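Local coordinates for protein ferredoxin (PDB 2V2K) that carries electrons in a wide variety of metabolic reactions by means of two bound iron-sulfur clusters, at residues A[2-7]-A[51-56]; A[10-15]-A[30-35]; A[24-29]-A[82-87]. One frame throughout, in Å; residues are numbered along the deposited sequence. Where two conformers were deposited one is given.

Interaction 1 of 3, residues A[2-7]-A[51-56]; sequences YVIAEP and VEAIYY. With F3S (Fe3-s4 cluster), chain D; F3S (Fe3-s4 cluster), chain C.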
loop_
_atom_site.group_PDB
_atom_site.type_symbol
_atom_site.label_atom_id
_atom_site.label_comp_id
_atom_site.label_asym_id
_atom_site.label_seq_id
_atom_site.Cartn_x
_atom_site.Cartn_y
_atom_site.Cartn_z
ATOM N N TYR A 2 -2.113 -6.873 5.854
ATOM C CA TYR A 2 -1.356 -5.729 6.288
ATOM C C TYR A 2 -1.785 -4.510 5.418
ATOM O O TYR A 2 -2.422 -4.672 4.362
ATOM C CB TYR A 2 0.152 -6.024 6.201
ATOM C CG TYR A 2 0.660 -6.884 7.350
ATOM C CD1 TYR A 2 1.613 -6.397 8.240
ATOM C CD2 TYR A 2 0.142 -8.157 7.580
ATOM C CE1 TYR A 2 2.073 -7.181 9.303
ATOM C CE2 TYR A 2 0.595 -8.947 8.640
ATOM C CZ TYR A 2 1.562 -8.456 9.490
ATOM O OH TYR A 2 2.012 -9.234 10.547
ATOM N N VAL A 3 -1.465 -3.317 5.910
ATOM C CA VAL A 3 -1.954 -2.020 5.391
ATOM C C VAL A 3 -0.799 -1.009 5.320
ATOM O O VAL A 3 -0.043 -0.864 6.286
ATOM C CB VAL A 3 -3.100 -1.448 6.277
ATOM C CG1 VAL A 3 -3.547 -0.086 5.767
ATOM C CG2 VAL A 3 -4.258 -2.445 6.320
ATOM N N ILE A 4 -0.654 -0.327 4.176
ATOM C CA ILE A 4 0.258 0.815 4.067
ATOM C C ILE A 4 -0.529 2.099 4.415
ATOM O O ILE A 4 -1.586 2.380 3.837
ATOM C CB ILE A 4 0.929 0.888 2.664
ATOM C CG1 ILE A 4 1.643 -0.441 2.338
ATOM C CG2 ILE A 4 1.901 2.060 2.600
ATOM C CD1 ILE A 4 2.394 -0.481 1.011
ATOM N N ALA A 5 0.019 2.872 5.352
ATOM C CA ALA A 5 -0.597 4.116 5.853
ATOM C C ALA A 5 0.184 5.385 5.396
ATOM O O ALA A 5 1.125 5.291 4.575
ATOM C CB ALA A 5 -0.699 4.049 7.403
ATOM N N GLU A 6 -0.193 6.548 5.945
ATOM C CA GLU A 6 0.247 7.882 5.454
ATOM C C GLU A 6 1.752 8.140 5.300
ATOM O O GLU A 6 2.132 8.867 4.394
ATOM C CB GLU A 6 -0.366 9.017 6.311
ATOM C CG GLU A 6 -0.262 10.425 5.652
ATOM C CD GLU A 6 -1.373 11.413 6.078
ATOM O OE1 GLU A 6 -2.587 11.126 5.897
ATOM O OE2 GLU A 6 -1.029 12.515 6.560
ATOM N N PRO A 7 2.621 7.537 6.153
ATOM C CA PRO A 7 4.062 7.790 5.979
ATOM C C PRO A 7 4.679 7.420 4.636
ATOM O O PRO A 7 5.702 7.998 4.272
ATOM C CB PRO A 7 4.707 6.986 7.110
ATOM C CG PRO A 7 3.631 6.854 8.124
ATOM C CD PRO A 7 2.370 6.685 7.327
ATOM N N VAL A 51 10.235 4.278 7.173
ATOM C CA VAL A 51 9.356 5.274 7.787
ATOM C C VAL A 51 8.175 4.655 8.562
ATOM O O VAL A 51 7.243 5.359 8.946
ATOM C CB VAL A 51 8.882 6.327 6.734
ATOM C CG1 VAL A 51 10.081 7.061 6.134
ATOM C CG2 VAL A 51 8.073 5.670 5.615
ATOM N N GLU A 52 8.243 3.353 8.832
ATOM C CA GLU A 52 7.194 2.611 9.562
ATOM C C GLU A 52 5.768 2.857 9.023
ATOM O O GLU A 52 4.843 3.149 9.783
ATOM C CB GLU A 52 7.291 2.875 11.073
ATOM C CG GLU A 52 6.588 1.831 11.956
ATOM C CD GLU A 52 7.087 1.819 13.384
ATOM O OE1 GLU A 52 8.148 1.211 13.630
ATOM O OE2 GLU A 52 6.413 2.406 14.258
ATOM N N ALA A 53 5.613 2.765 7.705
ATOM C CA ALA A 53 4.306 2.961 7.048
ATOM C C ALA A 53 3.383 1.749 7.142
ATOM O O ALA A 53 2.171 1.884 6.989
ATOM C CB ALA A 53 4.494 3.301 5.571
ATOM N N ILE A 54 3.961 0.573 7.363
ATOM C CA ILE A 54 3.231 -0.692 7.248
ATOM C C ILE A 54 2.818 -1.231 8.611
ATOM O O ILE A 54 3.645 -1.293 9.531
ATOM C CB ILE A 54 4.045 -1.783 6.505
ATOM C CG1 ILE A 54 4.412 -1.298 5.111
ATOM C CG2 ILE A 54 3.213 -3.036 6.441
ATOM C CD1 ILE A 54 5.194 -2.258 4.270
ATOM N N TYR A 55 1.526 -1.588 8.711
ATOM C CA TYR A 55 0.915 -2.151 9.912
ATOM C C TYR A 55 0.001 -3.371 9.630
ATOM O O TYR A 55 -0.712 -3.431 8.632
ATOM C CB TYR A 55 0.073 -1.069 10.617
ATOM C CG TYR A 55 0.855 0.117 11.096
ATOM C CD1 TYR A 55 1.323 0.190 12.406
ATOM C CD2 TYR A 55 1.140 1.173 10.238
ATOM C CE1 TYR A 55 2.065 1.285 12.844
ATOM C CE2 TYR A 55 1.872 2.267 10.666
ATOM C CZ TYR A 55 2.341 2.317 11.963
ATOM O OH TYR A 55 3.055 3.427 12.386
ATOM N N TYR A 56 -0.031 -4.338 10.539
ATOM C CA TYR A 56 -1.083 -5.344 10.468
ATOM C C TYR A 56 -2.431 -4.607 10.608
ATOM O O TYR A 56 -2.541 -3.600 11.355
ATOM C CB TYR A 56 -0.897 -6.427 11.560
ATOM C CG TYR A 56 -2.002 -7.461 11.615
ATOM C CD1 TYR A 56 -2.269 -8.289 10.532
ATOM C CD2 TYR A 56 -2.796 -7.602 12.759
ATOM C CE1 TYR A 56 -3.294 -9.239 10.575
ATOM C CE2 TYR A 56 -3.806 -8.538 12.811
ATOM C CZ TYR A 56 -4.064 -9.355 11.718
ATOM O OH TYR A 56 -5.097 -10.283 11.785
HETATM FE FE1 F3S D . 7.214 0.369 1.073
HETATM FE FE3 F3S D . 6.226 2.823 1.176
HETATM FE FE4 F3S D . 7.770 1.941 3.139
HETATM S S1 F3S D . 6.956 1.887 -0.592
HETATM S S2 F3S D . 9.192 0.504 2.180
HETATM S S3 F3S D . 5.754 1.193 2.478
HETATM S S4 F3S D . 7.626 4.057 2.242
HETATM FE FE1 F3S C . 1.097 -9.383 3.080
HETATM FE FE3 F3S C . 3.464 -8.126 3.668
HETATM FE FE4 F3S C . 3.254 -9.773 1.538
HETATM S S1 F3S C . 2.038 -9.129 5.135
HETATM S S2 F3S C . 1.762 -11.394 2.186
HETATM S S3 F3S C . 2.099 -7.758 1.843
HETATM S S4 F3S C . 5.063 -9.643 2.986
#
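The Tyr-2 ring lies between two layers, the backbone of Tyr-56 over one face and sulfur S1 of the chain C cluster over the other. In this 7Fe ferredoxin the arrangement closes an antiparallel two-stranded sheet, strand 2-4 against 54-56, that joins the N-terminal strand to the strand that follows Cys-49, a probable [3Fe-4S] ligand. Tyr-56 CA stands 3.8 Å from the centroid of the Tyr-2 ring, a CH-pi contact. Tyr-56 CG is anti to its backbone N (chi1 176°), and the ring beyond it presents its edge to the face of Tyr-2; the planes meet at 60°, giving an offset edge-to-face pair. Val-3 and Tyr-55 form the hydrogen-bonded pair of the ladder, Val-3 N to Tyr-55 O at 2.8 Å and Tyr-55 N to Val-3 O at 3.0 Å. Beyond it, Ala-5 N donates a hydrogen bond to Ala-53 O. On the other face from Val-3 and Tyr-55, Ile-4 and Ile-54 lie side by side, their CG1 atoms 4.0 Å apart; with Ala-53 they bring apolar side-chain atoms to about 4 Å from sulfur S3 of the chain D cluster. Helix 67-73 packs on the Val-3 side of the sheet. Past the strands, the Pro-7 ring sits against Val-51, where Pro-7 CB comes 3.5 Å from Val-51 O and 3.9 Å from Val-51 CG2, a methyl that also faces sulfur S4 of the chain D cluster.

Interaction 2 of 3, residues A[10-15]-A[30-35]; sequences DVKDKA and RMLYIH. With F3S (Fe3-s4 cluster), chain D.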
loop_
_atom_site.group_PDB
_atom_site.type_symbol
_atom_site.label_atom_id
_atom_site.label_comp_id
_atom_site.label_asym_id
_atom_site.label_seq_id
_atom_site.Cartn_x
_atom_site.Cartn_y
_atom_site.Cartn_z
ATOM N N ASP A 10 4.379 10.072 -0.932
ATOM C CA ASP A 10 5.489 10.840 -1.512
ATOM C C ASP A 10 6.859 10.497 -0.892
ATOM O O ASP A 10 7.794 11.320 -0.920
ATOM C CB ASP A 10 5.208 12.350 -1.441
ATOM C CG ASP A 10 3.899 12.758 -2.146
ATOM O OD1 ASP A 10 3.400 12.027 -3.046
ATOM O OD2 ASP A 10 3.388 13.851 -1.812
ATOM N N VAL A 11 6.963 9.288 -0.330
ATOM C CA VAL A 11 8.240 8.722 0.102
ATOM C C VAL A 11 8.549 7.511 -0.782
ATOM O O VAL A 11 9.565 7.490 -1.478
ATOM C CB VAL A 11 8.241 8.372 1.624
ATOM C CG1 VAL A 11 9.581 7.765 2.070
ATOM C CG2 VAL A 11 7.934 9.600 2.426
ATOM N N LYS A 12 7.673 6.510 -0.759
ATOM C CA LYS A 12 7.809 5.321 -1.634
ATOM C C LYS A 12 9.229 4.719 -1.666
ATOM O O LYS A 12 9.851 4.609 -2.726
ATOM C CB LYS A 12 7.307 5.624 -3.049
ATOM C CG LYS A 12 5.781 5.782 -3.133
ATOM C CD LYS A 12 5.301 6.510 -4.379
ATOM C CE LYS A 12 5.686 5.828 -5.663
ATOM N NZ LYS A 12 5.287 6.610 -6.889
ATOM N N ASP A 13 9.742 4.322 -0.500
ATOM C CA ASP A 13 11.113 3.780 -0.434
ATOM C C ASP A 13 11.275 2.480 -1.239
ATOM O O ASP A 13 12.348 2.245 -1.842
ATOM C CB ASP A 13 11.528 3.554 1.017
ATOM C CG ASP A 13 12.938 3.057 1.134
ATOM O OD1 ASP A 13 13.874 3.884 1.048
ATOM O OD2 ASP A 13 13.115 1.846 1.308
ATOM N N LYS A 14 10.212 1.658 -1.209
ATOM C CA LYS A 14 10.073 0.412 -1.952
ATOM C C LYS A 14 10.955 -0.749 -1.430
ATOM O O LYS A 14 11.132 -1.737 -2.108
ATOM C CB LYS A 14 10.266 0.629 -3.470
ATOM C CG LYS A 14 9.206 1.485 -4.133
ATOM C CD LYS A 14 9.530 1.641 -5.608
ATOM C CE LYS A 14 8.969 2.910 -6.218
ATOM N NZ LYS A 14 9.028 2.855 -7.730
ATOM N N ALA A 15 11.449 -0.653 -0.202
ATOM C CA ALA A 15 12.116 -1.781 0.438
ATOM C C ALA A 15 11.169 -2.979 0.604
ATOM O O ALA A 15 11.580 -4.139 0.494
ATOM C CB ALA A 15 12.639 -1.349 1.795
ATOM N N ARG A 30 1.081 8.194 -5.694
ATOM C CA ARG A 30 1.371 8.792 -4.388
ATOM C C ARG A 30 1.988 7.860 -3.342
ATOM O O ARG A 30 2.697 8.322 -2.445
ATOM C CB ARG A 30 0.087 9.375 -3.764
ATOM C CG ARG A 30 -0.615 10.422 -4.583
ATOM C CD ARG A 30 0.244 11.645 -4.869
ATOM N NE ARG A 30 0.655 12.413 -3.684
ATOM C CZ ARG A 30 -0.102 13.293 -3.023
ATOM N NH1 ARG A 30 -1.363 13.523 -3.382
ATOM N NH2 ARG A 30 0.398 13.952 -1.980
ATOM N N MET A 31 1.669 6.574 -3.421
ATOM C CA MET A 31 2.134 5.584 -2.425
ATOM C C MET A 31 2.024 4.171 -3.013
ATOM O O MET A 31 1.589 4.006 -4.154
ATOM C CB MET A 31 1.343 5.691 -1.091
ATOM C CG MET A 31 -0.149 5.466 -1.218
ATOM S SD MET A 31 -1.081 5.763 0.308
ATOM C CE MET A 31 -0.630 4.371 1.333
ATOM N N LEU A 32 2.487 3.179 -2.244
ATOM C CA LEU A 32 2.214 1.767 -2.520
ATOM C C LEU A 32 1.006 1.291 -1.689
ATOM O O LEU A 32 0.650 1.906 -0.697
ATOM C CB LEU A 32 3.434 0.886 -2.254
ATOM C CG LEU A 32 4.337 0.790 -3.477
ATOM C CD1 LEU A 32 4.959 2.173 -3.734
ATOM C CD2 LEU A 32 5.401 -0.289 -3.319
ATOM N N TYR A 33 0.386 0.207 -2.158
ATOM C CA TYR A 33 -0.874 -0.341 -1.628
ATOM C C TYR A 33 -0.797 -1.866 -1.556
ATOM O O TYR A 33 -0.356 -2.519 -2.523
ATOM C CB TYR A 33 -2.051 0.063 -2.524
ATOM C CG TYR A 33 -2.229 1.565 -2.768
ATOM C CD1 TYR A 33 -1.513 2.240 -3.773
ATOM C CD2 TYR A 33 -3.116 2.299 -2.004
ATOM C CE1 TYR A 33 -1.696 3.620 -3.993
ATOM C CE2 TYR A 33 -3.302 3.672 -2.211
ATOM C CZ TYR A 33 -2.595 4.315 -3.214
ATOM O OH TYR A 33 -2.800 5.670 -3.385
ATOM N N ILE A 34 -1.175 -2.433 -0.420
ATOM C CA ILE A 34 -1.218 -3.909 -0.226
ATOM C C ILE A 34 -2.592 -4.413 -0.636
ATOM O O ILE A 34 -3.623 -3.923 -0.120
ATOM C CB ILE A 34 -0.907 -4.319 1.229
ATOM C CG1 ILE A 34 0.567 -4.001 1.538
ATOM C CG2 ILE A 34 -1.298 -5.794 1.482
ATOM C CD1 ILE A 34 1.013 -4.180 2.990
ATOM N N HIS A 35 -2.630 -5.386 -1.547
ATOM C CA HIS A 35 -3.916 -5.947 -1.983
ATOM C C HIS A 35 -4.482 -6.844 -0.898
ATOM O O HIS A 35 -3.885 -7.884 -0.612
ATOM C CB HIS A 35 -3.744 -6.759 -3.271
ATOM C CG HIS A 35 -5.017 -6.980 -4.003
ATOM N ND1 HIS A 35 -6.179 -7.346 -3.366
ATOM C CD2 HIS A 35 -5.324 -6.872 -5.317
ATOM C CE1 HIS A 35 -7.153 -7.437 -4.253
ATOM N NE2 HIS A 35 -6.666 -7.136 -5.440
HETATM FE FE1 F3S D . 7.214 0.369 1.073
HETATM FE FE3 F3S D . 6.226 2.823 1.176
HETATM FE FE4 F3S D . 7.770 1.941 3.139
HETATM S S1 F3S D . 6.956 1.887 -0.592
HETATM S S2 F3S D . 9.192 0.504 2.180
HETATM S S3 F3S D . 5.754 1.193 2.478
HETATM S S4 F3S D . 7.626 4.057 2.242
#
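The guanidinium of Arg-30 and the carboxylate of Asp-10 meet at their edges, their planes only 20° apart. The grip is side-on and two-pronged: Arg-30 NE holds Asp-10 OD1 at 2.8 Å and Arg-30 NH2 holds Asp-10 OD2 at 3.0 Å, both oxygens being met on the syn side. Arg-30 is folded at chi2 and chi3, which brings its end back toward a segment that its CB turns away from. Asp-10 N gives a third bond, to Arg-30 O at 2.9 Å. Gln-103 N also binds Asp-10 OD2, and Leu-100 O takes Arg-30 NH1, tying the pair to the C-terminal tail. Farther along, Lys-12 crosses Leu-32 at about a right angle, its CG 3.7 Å from Leu-32 CD1. The ammonium groups of Lys-12 and Lys-14 go on to Glu-27, that of Lys-12 also to Gly-28 O. Leu-32 CD1 lies 3.7 Å from sulfur S1 of the chain D cluster, while the loop brings backbone nitrogens up to the sulfurs, Lys-14 N standing 3.3 Å from S1. Such a loop, running between Cys-8 and Cys-16, which probably ligate the cluster, is the [3Fe-4S]-binding loop of 7Fe ferredoxins.

Interaction 3 of 3, residues A[24-29]-A[82-87]; sequences CIYEGA and GGASKV. With F3S (Fe3-s4 cluster), chain C.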
loop_
_atom_site.group_PDB
_atom_site.type_symbol
_atom_site.label_atom_id
_atom_site.label_comp_id
_atom_site.label_asym_id
_atom_site.label_seq_id
_atom_site.Cartn_x
_atom_site.Cartn_y
_atom_site.Cartn_z
ATOM N N CYS A 24 2.186 -8.848 -3.738
ATOM C CA CYS A 24 0.850 -8.174 -3.645
ATOM C C CYS A 24 0.878 -6.688 -3.248
ATOM O O CYS A 24 -0.165 -6.126 -2.875
ATOM C CB CYS A 24 -0.078 -8.924 -2.695
ATOM S SG CYS A 24 0.361 -8.763 -0.971
ATOM N N ILE A 25 2.052 -6.044 -3.368
ATOM C CA ILE A 25 2.237 -4.648 -3.014
ATOM C C ILE A 25 2.420 -3.869 -4.318
ATOM O O ILE A 25 3.407 -4.047 -5.014
ATOM C CB ILE A 25 3.419 -4.399 -2.030
ATOM C CG1 ILE A 25 3.440 -5.450 -0.901
ATOM C CG2 ILE A 25 3.300 -2.930 -1.466
ATOM C CD1 ILE A 25 4.411 -5.188 0.263
ATOM N N TYR A 26 1.422 -3.041 -4.628
ATOM C CA TYR A 26 1.279 -2.386 -5.929
ATOM C C TYR A 26 1.532 -0.884 -5.834
ATOM O O TYR A 26 1.168 -0.259 -4.834
ATOM C CB TYR A 26 -0.114 -2.603 -6.503
ATOM C CG TYR A 26 -0.511 -4.040 -6.840
ATOM C CD1 TYR A 26 -0.692 -4.449 -8.163
ATOM C CD2 TYR A 26 -0.736 -5.000 -5.834
ATOM C CE1 TYR A 26 -1.093 -5.779 -8.483
ATOM C CE2 TYR A 26 -1.146 -6.320 -6.155
ATOM C CZ TYR A 26 -1.317 -6.694 -7.474
ATOM O OH TYR A 26 -1.696 -7.993 -7.784
ATOM N N GLU A 27 2.095 -0.316 -6.900
ATOM C CA GLU A 27 2.512 1.090 -6.884
ATOM C C GLU A 27 1.512 2.049 -7.545
ATOM O O GLU A 27 1.139 1.856 -8.700
ATOM C CB GLU A 27 3.861 1.251 -7.579
ATOM C CG GLU A 27 4.479 2.626 -7.368
ATOM C CD GLU A 27 5.833 2.784 -8.004
ATOM O OE1 GLU A 27 6.374 1.781 -8.528
ATOM O OE2 GLU A 27 6.362 3.926 -8.007
ATOM N N GLY A 28 1.124 3.083 -6.805
ATOM C CA GLY A 28 0.342 4.210 -7.339
ATOM C C GLY A 28 1.255 5.421 -7.551
ATOM O O GLY A 28 2.461 5.349 -7.333
ATOM N N ALA A 29 0.666 6.532 -7.976
ATOM C CA ALA A 29 1.372 7.799 -8.099
ATOM C C ALA A 29 1.876 8.346 -6.763
ATOM O O ALA A 29 2.965 8.925 -6.710
ATOM C CB ALA A 29 0.462 8.831 -8.768
ATOM N N GLY A 82 -2.971 -10.648 -9.351
ATOM C CA GLY A 82 -2.204 -11.778 -8.857
ATOM C C GLY A 82 -0.705 -11.604 -8.987
ATOM O O GLY A 82 0.029 -12.601 -9.047
ATOM N N GLY A 83 -0.250 -10.343 -9.034
ATOM C CA GLY A 83 1.184 -10.000 -9.022
ATOM C C GLY A 83 1.465 -8.587 -9.537
ATOM O O GLY A 83 1.131 -8.248 -10.684
ATOM N N ALA A 84 2.116 -7.779 -8.702
ATOM C CA ALA A 84 2.384 -6.379 -9.023
ATOM C C ALA A 84 3.424 -6.243 -10.127
ATOM O O ALA A 84 3.396 -5.271 -10.890
ATOM C CB ALA A 84 2.813 -5.611 -7.752
ATOM N N SER A 85 4.299 -7.235 -10.256
ATOM C CA SER A 85 5.456 -7.105 -11.147
ATOM C C SER A 85 5.068 -6.808 -12.600
ATOM O O SER A 85 5.723 -5.993 -13.288
ATOM C CB SER A 85 6.346 -8.356 -11.070
ATOM O OG SER A 85 7.716 -7.971 -11.052
ATOM N N LYS A 86 4.002 -7.449 -13.065
ATOM C CA LYS A 86 3.528 -7.287 -14.425
ATOM C C LYS A 86 2.677 -6.022 -14.661
ATOM O O LYS A 86 2.599 -5.524 -15.795
ATOM C CB LYS A 86 2.717 -8.517 -14.831
ATOM C CG LYS A 86 1.489 -8.811 -13.941
ATOM C CD LYS A 86 1.040 -10.252 -14.181
ATOM C CE LYS A 86 0.400 -10.879 -12.974
ATOM N NZ LYS A 86 0.501 -12.365 -13.093
ATOM N N VAL A 87 2.038 -5.527 -13.605
ATOM C CA VAL A 87 1.201 -4.323 -13.646
ATOM C C VAL A 87 2.040 -3.028 -13.688
ATOM O O VAL A 87 1.740 -2.096 -14.454
ATOM C CB VAL A 87 0.242 -4.294 -12.410
ATOM C CG1 VAL A 87 -0.583 -3.038 -12.376
ATOM C CG2 VAL A 87 -0.681 -5.525 -12.427
HETATM FE FE1 F3S C . 1.097 -9.383 3.080
HETATM FE FE3 F3S C . 3.464 -8.126 3.668
HETATM FE FE4 F3S C . 3.254 -9.773 1.538
HETATM S S1 F3S C . 2.038 -9.129 5.135
HETATM S S2 F3S C . 1.762 -11.394 2.186
HETATM S S3 F3S C . 2.099 -7.758 1.843
HETATM S S4 F3S C . 5.063 -9.643 2.986
#
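A single phenol oxygen, Tyr-26 OH, accepts the N-H of Gly-83 across the contact, with Gly-83 N at 3.0 Å from Tyr-26 OH, while also bonding to Glu-38 OE1, and the ring behind it carries Ala-84 on one face. The ring belongs to strand 25-27, one arm of the beta hairpin that it forms with strand 32-34 in this ferredoxin fold, and it reaches across to a later segment, 82-87, whose two glycines lead into the short, weakly bonded helix 84-87. The bond from Gly-83 is bent, 138° at the hydrogen. The other oxygen of Glu-38, OE2, receives Gly-82 N, so one carboxylate holds both the phenol and the start of this segment. Gly-82 adopts a positive phi of 78°, a value that favours glycine. Ala-84 CB stands 3.8 Å from the Tyr-26 centroid, 14° off the normal, a CH-pi contact displaced toward the CG and CD1 side of the ring. The backbone takes part too, Ala-84 CA lying 3.6 Å from Tyr-26 CE1. At the rim, close to the ring plane, Val-87 contributes its CG2, 4.0 Å from CE1 of the tyrosine. Phe-75 adds an edge-to-face contact with the same ring, so Tyr-26 is buried among residues well separated in sequence. The alanine's methyl touches the strand itself as well as the ring. On the strand's other side Ile-25 directs its side chain away from segment 82-87, its CD1 3.8 Å from sulfur S3 of the chain C cluster, so successive residues serve different parts of the fold. The closest approach to Ala-84 is made by backbone, Ile-25 O to Ala-84 CB at 3.2 Å.

How the interactions relate
Interactions 1, 2 and 3 follow one another across the molecule: the centres of 1 and 2 are about 9 Å apart, those of 2 and 3 about 10 Å, and those of 1 and 3, on opposite sides of the chain's centre, about 16 Å. Interaction 2 is nested in the loop that interaction 1 closes, while the segments of interaction 3 alternate with those of both others. Strands 25-27 and 32-34 share a sheet, joining interactions 2 and 3 through a probable hydrogen bond between Tyr-26 N and Tyr-33 O. Ile-4 packs on Leu-32 and Ile-25, linking the two sheets. Interactions 1 and 2 both touch the chain D cluster and 1 and 3 the chain C cluster, so residues of both sheets surround the two redox centres of this electron carrier.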